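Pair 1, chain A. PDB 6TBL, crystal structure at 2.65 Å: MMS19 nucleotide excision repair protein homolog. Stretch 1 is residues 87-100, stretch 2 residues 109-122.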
# COMPACT_ATOMS: atom_id res chain seq x y z
N TYR A 87 -21.30 -9.25 2.79
CA TYR A 87 -21.21 -8.79 1.41
C TYR A 87 -20.43 -7.50 1.25
O TYR A 87 -20.12 -7.11 0.12
CB TYR A 87 -22.62 -8.60 0.82
CG TYR A 87 -23.44 -9.87 0.79
CD1 TYR A 87 -23.43 -10.70 -0.32
CD2 TYR A 87 -24.23 -10.23 1.88
CE1 TYR A 87 -24.17 -11.86 -0.35
CE2 TYR A 87 -24.99 -11.39 1.85
CZ TYR A 87 -24.95 -12.20 0.74
OH TYR A 87 -25.69 -13.36 0.70
N LYS A 88 -20.08 -6.84 2.36
CA LYS A 88 -19.50 -5.50 2.29
C LYS A 88 -18.21 -5.48 1.47
O LYS A 88 -18.01 -4.57 0.65
CB LYS A 88 -19.24 -4.97 3.70
CG LYS A 88 -18.51 -3.64 3.73
CD LYS A 88 -18.38 -3.11 5.14
CE LYS A 88 -17.50 -1.87 5.17
NZ LYS A 88 -17.39 -1.28 6.52
N SER A 89 -17.34 -6.47 1.67
CA SER A 89 -16.06 -6.48 0.97
C SER A 89 -16.26 -6.57 -0.54
O SER A 89 -15.74 -5.74 -1.29
CB SER A 89 -15.19 -7.62 1.48
OG SER A 89 -14.74 -7.37 2.80
N GLN A 90 -17.01 -7.57 -1.00
CA GLN A 90 -17.16 -7.77 -2.44
C GLN A 90 -17.93 -6.63 -3.10
O GLN A 90 -17.69 -6.32 -4.27
CB GLN A 90 -17.84 -9.10 -2.73
CG GLN A 90 -19.34 -9.11 -2.49
CD GLN A 90 -20.03 -10.26 -3.20
OE1 GLN A 90 -20.49 -11.21 -2.57
NE2 GLN A 90 -20.12 -10.17 -4.53
N VAL A 91 -18.84 -5.99 -2.36
CA VAL A 91 -19.59 -4.88 -2.93
C VAL A 91 -18.68 -3.68 -3.16
O VAL A 91 -18.74 -3.03 -4.22
CB VAL A 91 -20.78 -4.52 -2.02
CG1 VAL A 91 -21.36 -3.17 -2.41
CG2 VAL A 91 -21.86 -5.59 -2.10
N ILE A 92 -17.81 -3.38 -2.19
CA ILE A 92 -16.89 -2.25 -2.34
C ILE A 92 -15.93 -2.50 -3.50
O ILE A 92 -15.60 -1.59 -4.26
CB ILE A 92 -16.15 -2.00 -1.02
CG1 ILE A 92 -17.13 -1.49 0.04
CG2 ILE A 92 -15.01 -1.01 -1.21
CD1 ILE A 92 -16.48 -1.03 1.32
N ARG A 93 -15.49 -3.75 -3.67
CA ARG A 93 -14.68 -4.09 -4.83
C ARG A 93 -15.48 -3.98 -6.12
O ARG A 93 -15.00 -3.43 -7.11
CB ARG A 93 -14.10 -5.50 -4.67
CG ARG A 93 -13.35 -5.71 -3.36
CD ARG A 93 -13.05 -7.18 -3.10
NE ARG A 93 -12.11 -7.73 -4.07
CZ ARG A 93 -11.54 -8.92 -3.96
NH1 ARG A 93 -10.69 -9.34 -4.89
NH2 ARG A 93 -11.80 -9.69 -2.91
N ALA A 94 -16.72 -4.48 -6.11
CA ALA A 94 -17.55 -4.44 -7.32
C ALA A 94 -17.92 -3.02 -7.69
O ALA A 94 -17.90 -2.66 -8.88
CB ALA A 94 -18.80 -5.30 -7.13
N LEU A 95 -18.27 -2.19 -6.71
CA LEU A 95 -18.68 -0.82 -7.00
C LEU A 95 -17.51 0.06 -7.44
O LEU A 95 -17.74 1.21 -7.83
CB LEU A 95 -19.37 -0.20 -5.78
CG LEU A 95 -20.75 -0.79 -5.46
CD1 LEU A 95 -21.40 -0.06 -4.29
CD2 LEU A 95 -21.65 -0.75 -6.68
N ALA A 96 -16.28 -0.44 -7.39
CA ALA A 96 -15.16 0.34 -7.90
C ALA A 96 -15.23 0.50 -9.41
O ALA A 96 -14.76 1.51 -9.95
CB ALA A 96 -13.83 -0.31 -7.49
N LYS A 97 -15.80 -0.48 -10.11
CA LYS A 97 -15.90 -0.38 -11.56
C LYS A 97 -16.85 0.73 -11.99
O LYS A 97 -16.47 1.55 -12.85
CB LYS A 97 -16.28 -1.73 -12.16
CG LYS A 97 -16.58 -1.70 -13.65
CD LYS A 97 -17.09 -3.05 -14.14
CE LYS A 97 -17.40 -3.02 -15.62
NZ LYS A 97 -17.92 -4.33 -16.10
N PRO A 98 -18.08 0.84 -11.46
CA PRO A 98 -18.94 1.97 -11.85
C PRO A 98 -18.39 3.32 -11.45
O PRO A 98 -18.87 4.34 -11.97
CB PRO A 98 -20.26 1.67 -11.12
CG PRO A 98 -20.25 0.22 -10.90
CD PRO A 98 -18.82 -0.13 -10.63
N LEU A 99 -17.40 3.38 -10.55
CA LEU A 99 -16.76 4.65 -10.24
C LEU A 99 -16.03 5.21 -11.45
O LEU A 99 -15.83 6.42 -11.56
CB LEU A 99 -15.79 4.51 -9.07
CG LEU A 99 -16.36 4.21 -7.68
CD1 LEU A 99 -15.24 4.20 -6.66
CD2 LEU A 99 -17.42 5.22 -7.30
N ASP A 100 -15.60 4.34 -12.37
CA ASP A 100 -14.91 4.74 -13.59
C ASP A 100 -15.79 4.63 -14.82
O ASP A 100 -15.28 4.49 -15.94
CB ASP A 100 -13.64 3.90 -13.76
CG ASP A 100 -12.60 4.60 -14.60
OD1 ASP A 100 -12.75 5.82 -14.84
OD2 ASP A 100 -11.63 3.94 -15.03
N GLU A 109 -23.91 8.20 -8.87
CA GLU A 109 -24.64 7.18 -8.12
C GLU A 109 -23.70 6.12 -7.56
O GLU A 109 -23.94 5.60 -6.46
CB GLU A 109 -25.71 6.54 -9.00
CG GLU A 109 -26.63 7.54 -9.68
CD GLU A 109 -27.48 8.31 -8.69
OE1 GLU A 109 -27.74 7.79 -7.58
OE2 GLU A 109 -27.89 9.45 -9.02
N ALA A 110 -22.64 5.78 -8.30
CA ALA A 110 -21.67 4.81 -7.79
C ALA A 110 -20.94 5.35 -6.57
O ALA A 110 -20.72 4.62 -5.60
CB ALA A 110 -20.67 4.45 -8.89
N VAL A 111 -20.57 6.63 -6.59
CA VAL A 111 -19.96 7.26 -5.42
C VAL A 111 -20.92 7.20 -4.24
O VAL A 111 -20.54 6.85 -3.11
CB VAL A 111 -19.54 8.70 -5.74
CG1 VAL A 111 -19.15 9.44 -4.47
CG2 VAL A 111 -18.40 8.71 -6.73
N SER A 112 -22.19 7.53 -4.48
CA SER A 112 -23.17 7.56 -3.40
C SER A 112 -23.40 6.16 -2.83
O SER A 112 -23.48 5.99 -1.61
CB SER A 112 -24.48 8.16 -3.90
OG SER A 112 -25.47 8.16 -2.89
N ALA A 113 -23.52 5.15 -3.70
CA ALA A 113 -23.77 3.80 -3.22
C ALA A 113 -22.57 3.23 -2.49
O ALA A 113 -22.70 2.67 -1.39
CB ALA A 113 -24.17 2.90 -4.39
N ARG A 114 -21.38 3.37 -3.08
CA ARG A 114 -20.17 2.82 -2.46
C ARG A 114 -19.86 3.51 -1.14
O ARG A 114 -19.39 2.87 -0.19
CB ARG A 114 -19.00 2.94 -3.43
CG ARG A 114 -17.75 2.15 -3.04
CD ARG A 114 -16.79 2.14 -4.21
NE ARG A 114 -15.68 1.20 -4.06
CZ ARG A 114 -14.42 1.55 -3.85
NH1 ARG A 114 -14.09 2.83 -3.77
NH2 ARG A 114 -13.48 0.62 -3.73
N GLY A 115 -20.12 4.82 -1.05
CA GLY A 115 -19.85 5.54 0.18
C GLY A 115 -20.66 5.05 1.36
O GLY A 115 -20.18 5.05 2.49
N GLU A 116 -21.90 4.62 1.11
CA GLU A 116 -22.73 4.08 2.18
C GLU A 116 -22.32 2.67 2.56
O GLU A 116 -22.57 2.25 3.70
CB GLU A 116 -24.20 4.12 1.78
CG GLU A 116 -24.77 5.52 1.74
CD GLU A 116 -24.73 6.20 3.10
OE1 GLU A 116 -25.04 5.53 4.11
OE2 GLU A 116 -24.37 7.40 3.16
N TRP A 117 -21.71 1.92 1.64
CA TRP A 117 -21.22 0.59 1.98
C TRP A 117 -19.92 0.64 2.77
O TRP A 117 -19.57 -0.35 3.42
CB TRP A 117 -21.04 -0.24 0.71
CG TRP A 117 -22.33 -0.83 0.21
CD1 TRP A 117 -23.27 -0.20 -0.54
CD2 TRP A 117 -22.82 -2.15 0.45
NE1 TRP A 117 -24.32 -1.05 -0.80
CE2 TRP A 117 -24.06 -2.26 -0.21
CE3 TRP A 117 -22.32 -3.26 1.13
CZ2 TRP A 117 -24.82 -3.42 -0.19
CZ3 TRP A 117 -23.08 -4.42 1.15
CH2 TRP A 117 -24.31 -4.50 0.49
N PHE A 118 -19.20 1.76 2.73
CA PHE A 118 -18.03 1.92 3.59
C PHE A 118 -18.43 2.12 5.04
O PHE A 118 -17.65 1.80 5.95
CB PHE A 118 -17.18 3.10 3.12
CG PHE A 118 -16.18 2.75 2.05
CD1 PHE A 118 -14.98 2.14 2.38
CD2 PHE A 118 -16.43 3.05 0.72
CE1 PHE A 118 -14.06 1.82 1.41
CE2 PHE A 118 -15.51 2.73 -0.26
CZ PHE A 118 -14.32 2.12 0.09
N LEU A 119 -19.63 2.65 5.29
CA LEU A 119 -20.07 2.99 6.63
C LEU A 119 -20.78 1.85 7.35
O LEU A 119 -21.31 2.06 8.44
CB LEU A 119 -21.00 4.20 6.58
CG LEU A 119 -20.49 5.44 5.86
CD1 LEU A 119 -21.60 6.49 5.75
CD2 LEU A 119 -19.28 6.01 6.57
N LEU A 120 -20.84 0.65 6.75
CA LEU A 120 -21.55 -0.44 7.40
C LEU A 120 -20.80 -0.92 8.64
O LEU A 120 -21.36 -0.99 9.74
CB LEU A 120 -21.77 -1.58 6.41
CG LEU A 120 -22.84 -1.31 5.36
CD1 LEU A 120 -22.97 -2.49 4.42
CD2 LEU A 120 -24.18 -1.01 6.03
N GLY A 121 -19.52 -1.26 8.49
CA GLY A 121 -18.67 -1.52 9.63
C GLY A 121 -18.05 -0.24 10.16
O GLY A 121 -16.83 -0.05 10.08
N SER A 122 -18.88 0.65 10.70
CA SER A 122 -18.41 1.96 11.09
C SER A 122 -18.41 2.09 12.61
O SER A 122 -19.33 1.61 13.27
CB SER A 122 -19.30 3.06 10.50
OG SER A 122 -18.59 4.28 10.36

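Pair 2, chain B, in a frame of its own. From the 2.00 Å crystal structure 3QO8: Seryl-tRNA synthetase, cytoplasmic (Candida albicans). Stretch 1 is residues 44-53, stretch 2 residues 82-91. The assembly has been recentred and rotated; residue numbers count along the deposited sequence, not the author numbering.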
# COMPACT_ATOMS: atom_id res chain seq x y z
N LYS B 44 39.27 -18.00 -21.22
CA LYS B 44 40.36 -17.65 -22.13
C LYS B 44 40.86 -16.24 -21.85
O LYS B 44 42.07 -15.99 -21.73
CB LYS B 44 39.91 -17.78 -23.59
CG LYS B 44 39.88 -19.23 -24.09
CD LYS B 44 38.95 -19.41 -25.28
CE LYS B 44 39.31 -18.48 -26.43
NZ LYS B 44 40.64 -18.79 -27.04
N LEU B 45 39.92 -15.31 -21.73
CA LEU B 45 40.28 -13.92 -21.43
C LEU B 45 40.99 -13.79 -20.08
O LEU B 45 41.95 -13.03 -19.95
CB LEU B 45 39.03 -13.03 -21.48
CG LEU B 45 38.51 -12.81 -22.91
CD1 LEU B 45 37.13 -12.20 -22.91
CD2 LEU B 45 39.49 -11.95 -23.69
N ARG B 46 40.52 -14.53 -19.08
CA ARG B 46 41.13 -14.52 -17.75
C ARG B 46 42.59 -15.00 -17.81
O ARG B 46 43.48 -14.41 -17.19
CB ARG B 46 40.32 -15.37 -16.77
CG ARG B 46 40.78 -15.29 -15.32
CD ARG B 46 40.07 -16.33 -14.44
NE ARG B 46 40.52 -17.69 -14.72
CZ ARG B 46 40.01 -18.78 -14.16
NH1 ARG B 46 39.02 -18.69 -13.28
NH2 ARG B 46 40.49 -19.98 -14.48
N PHE B 47 42.83 -16.08 -18.55
CA PHE B 47 44.19 -16.57 -18.74
C PHE B 47 45.05 -15.52 -19.44
O PHE B 47 46.18 -15.27 -19.03
CB PHE B 47 44.22 -17.88 -19.54
CG PHE B 47 43.75 -19.07 -18.78
CD1 PHE B 47 43.33 -18.95 -17.46
CD2 PHE B 47 43.74 -20.33 -19.36
CE1 PHE B 47 42.90 -20.06 -16.75
CE2 PHE B 47 43.32 -21.44 -18.66
CZ PHE B 47 42.89 -21.31 -17.35
N ASP B 48 44.51 -14.92 -20.49
CA ASP B 48 45.23 -13.92 -21.26
C ASP B 48 45.56 -12.70 -20.38
O ASP B 48 46.67 -12.17 -20.42
CB ASP B 48 44.44 -13.51 -22.50
CG ASP B 48 45.31 -12.87 -23.57
OD1 ASP B 48 46.55 -12.84 -23.40
OD2 ASP B 48 44.76 -12.42 -24.60
N LEU B 49 44.60 -12.28 -19.57
CA LEU B 49 44.82 -11.21 -18.61
C LEU B 49 45.95 -11.60 -17.66
O LEU B 49 46.87 -10.81 -17.41
CB LEU B 49 43.53 -10.93 -17.84
CG LEU B 49 43.52 -9.75 -16.86
CD1 LEU B 49 43.92 -8.47 -17.56
CD2 LEU B 49 42.15 -9.62 -16.21
N ASP B 50 45.88 -12.82 -17.13
CA ASP B 50 46.92 -13.34 -16.25
C ASP B 50 48.30 -13.30 -16.90
O ASP B 50 49.29 -12.88 -16.28
CB ASP B 50 46.59 -14.78 -15.83
CG ASP B 50 46.19 -14.89 -14.38
OD1 ASP B 50 45.03 -14.56 -14.04
OD2 ASP B 50 47.05 -15.30 -13.56
N GLU B 51 48.38 -13.75 -18.15
CA GLU B 51 49.64 -13.76 -18.88
C GLU B 51 50.17 -12.36 -19.10
O GLU B 51 51.38 -12.12 -18.99
CB GLU B 51 49.46 -14.46 -20.22
CG GLU B 51 48.95 -15.88 -20.11
CD GLU B 51 48.84 -16.57 -21.46
OE1 GLU B 51 48.06 -17.54 -21.58
OE2 GLU B 51 49.53 -16.13 -22.41
N HIS B 52 49.28 -11.43 -19.41
CA HIS B 52 49.69 -10.04 -19.63
C HIS B 52 50.25 -9.45 -18.34
O HIS B 52 51.22 -8.70 -18.37
CB HIS B 52 48.54 -9.20 -20.19
CG HIS B 52 48.40 -9.27 -21.68
ND1 HIS B 52 48.01 -10.42 -22.34
CD2 HIS B 52 48.61 -8.34 -22.64
CE1 HIS B 52 47.99 -10.20 -23.64
NE2 HIS B 52 48.34 -8.94 -23.85
N ASN B 53 49.63 -9.78 -17.21
CA ASN B 53 50.16 -9.36 -15.92
C ASN B 53 51.56 -9.92 -15.69
O ASN B 53 52.46 -9.20 -15.26
CB ASN B 53 49.23 -9.75 -14.78
CG ASN B 53 48.02 -8.85 -14.68
OD1 ASN B 53 48.00 -7.75 -15.24
ND2 ASN B 53 47.00 -9.30 -13.96
N LYS B 82 52.73 -1.44 -25.33
CA LYS B 82 52.02 -2.42 -26.13
C LYS B 82 51.21 -3.38 -25.25
O LYS B 82 50.00 -3.52 -25.41
CB LYS B 82 53.01 -3.21 -27.00
CG LYS B 82 52.43 -4.39 -27.75
CD LYS B 82 53.51 -5.09 -28.56
CE LYS B 82 52.99 -6.34 -29.24
NZ LYS B 82 52.57 -7.38 -28.26
N LEU B 83 51.90 -4.03 -24.32
CA LEU B 83 51.25 -4.99 -23.43
C LEU B 83 50.12 -4.31 -22.66
O LEU B 83 49.06 -4.89 -22.45
CB LEU B 83 52.26 -5.60 -22.46
CG LEU B 83 53.24 -6.61 -23.04
CD1 LEU B 83 54.38 -6.88 -22.07
CD2 LEU B 83 52.52 -7.91 -23.39
N SER B 84 50.35 -3.07 -22.24
CA SER B 84 49.35 -2.32 -21.50
C SER B 84 48.11 -2.04 -22.34
O SER B 84 46.99 -2.21 -21.87
CB SER B 84 49.93 -1.02 -20.96
OG SER B 84 48.90 -0.26 -20.37
N ASN B 85 48.32 -1.60 -23.58
CA ASN B 85 47.19 -1.37 -24.48
C ASN B 85 46.38 -2.63 -24.74
O ASN B 85 45.15 -2.59 -24.80
CB ASN B 85 47.66 -0.73 -25.78
CG ASN B 85 48.07 0.71 -25.60
OD1 ASN B 85 47.52 1.42 -24.75
ND2 ASN B 85 49.06 1.16 -26.37
N GLU B 86 47.07 -3.76 -24.88
CA GLU B 86 46.39 -5.05 -25.06
C GLU B 86 45.60 -5.42 -23.81
O GLU B 86 44.46 -5.88 -23.89
CB GLU B 86 47.40 -6.15 -25.38
CG GLU B 86 48.01 -6.03 -26.76
CD GLU B 86 49.17 -6.98 -26.96
OE1 GLU B 86 49.44 -7.78 -26.04
OE2 GLU B 86 49.80 -6.93 -28.04
N LYS B 87 46.21 -5.21 -22.65
CA LYS B 87 45.56 -5.49 -21.38
C LYS B 87 44.28 -4.68 -21.22
O LYS B 87 43.26 -5.21 -20.79
CB LYS B 87 46.50 -5.22 -20.20
CG LYS B 87 45.88 -5.43 -18.83
CD LYS B 87 46.85 -5.02 -17.73
CE LYS B 87 46.22 -5.14 -16.36
NZ LYS B 87 47.23 -4.95 -15.28
N LYS B 88 44.34 -3.40 -21.57
CA LYS B 88 43.14 -2.57 -21.54
C LYS B 88 42.00 -3.22 -22.31
O LYS B 88 40.86 -3.30 -21.83
CB LYS B 88 43.41 -1.18 -22.10
CG LYS B 88 44.27 -0.32 -21.19
CD LYS B 88 44.45 1.08 -21.75
CE LYS B 88 45.48 1.85 -20.94
NZ LYS B 88 45.67 3.24 -21.45
N GLU B 89 42.30 -3.68 -23.52
CA GLU B 89 41.29 -4.30 -24.36
C GLU B 89 40.75 -5.58 -23.72
O GLU B 89 39.54 -5.79 -23.66
CB GLU B 89 41.86 -4.59 -25.75
CG GLU B 89 40.80 -4.96 -26.77
CD GLU B 89 39.67 -3.96 -26.80
OE1 GLU B 89 39.92 -2.76 -26.54
OE2 GLU B 89 38.52 -4.37 -27.07
N ILE B 90 41.65 -6.44 -23.26
CA ILE B 90 41.27 -7.69 -22.61
C ILE B 90 40.38 -7.42 -21.40
O ILE B 90 39.38 -8.10 -21.20
CB ILE B 90 42.51 -8.49 -22.17
CG1 ILE B 90 43.32 -8.92 -23.40
CG2 ILE B 90 42.12 -9.70 -21.35
CD1 ILE B 90 44.68 -9.49 -23.06
N ILE B 91 40.74 -6.41 -20.60
CA ILE B 91 39.96 -6.05 -19.42
C ILE B 91 38.52 -5.71 -19.80
O ILE B 91 37.57 -6.08 -19.10
CB ILE B 91 40.61 -4.88 -18.65
CG1 ILE B 91 41.82 -5.39 -17.87
CG2 ILE B 91 39.61 -4.23 -17.70
CD1 ILE B 91 42.69 -4.29 -17.32

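Superposing the N, CA and C atoms of 14 central residues brings pair 2 onto pair 1 with an RMSD of 0.3 Å. In each, two helices run nearly antiparallel: the N-to-C directions meet at 155° in pair 1 and 154° in pair 2, and the axes approach to 9.6 and 9.7 Å. The signed crossing angles, -155° and -154°, show that the handedness is also the same. Differences in packing therefore arise on nearly identical backbones.

The closest side-chain match is A:Leu95 with B:His52, whose side-chain centres fall 0.3 Å apart; both CA-to-CB bonds point toward the partner helix. The A:Leu95 side chain makes no hydrogen bond: its CD1 lies 3.6 Å from A:Arg114 CA, 4.1 Å from A:Ala113 CB and 4.2 Å from A:Trp117 CD1. B:His52 fills the equivalent space with a polar ring, set as a knob among B:Leu83, B:Glu86, B:Lys87 and B:Ile90. A:Ala113 matches B:Glu86; with both positions different, the apolar contact of pair 1 has a hydrogen bond in its place: B:His52 NE2 donates to B:Glu86 OE1 at 2.7 Å and 148°. The other ring nitrogen is also engaged, B:His52 ND1 donating to B:Asp48 O at 2.9 Å within its own helix.

A:Trp117 and B:Ile90 share a position but swap roles in a CH-pi contact. In pair 1 the aromatic group is on the second stretch: A:Val91 CG1 sits 3.5 Å from the centroid of the five-membered ring of A:Trp117, 18° off the normal. In pair 2 the second stretch supplies the methyl, B:Ile90 CD1 lying 3.6 Å from the centroid of the B:His52 ring, 19° off the normal. A:Val91 is matched by B:Asp48, whose OD2 approaches B:Ile90 CD1 to 3.3 Å.

At A:Ile92 and B:Leu49, side-chain centres are 0.8 Å apart. A:Ile92 CD1 covers the A:Phe118 ring, 3.7 Å from its centroid; B:Leu49 CD1 instead meets B:Ile91 CG1, the matching position, at 3.7 Å.

A:Arg114 and B:Lys87 both bring a cationic side chain across to an oxygen acceptor, but the acceptors differ. A:Arg114 NE and NH2 both donate to A:Ile92 O, at 2.8 and 3.1 Å, while A:Ala96 CB lies over one face of the guanidinium. B:Lys87 NZ donates to B:Asn53 OD1 at 2.9 Å, and B:Asn53 superposes on A:Ala96. Where pair 1 has a methyl against the guanidinium, pair 2 thus has an amide that accepts from the lysine.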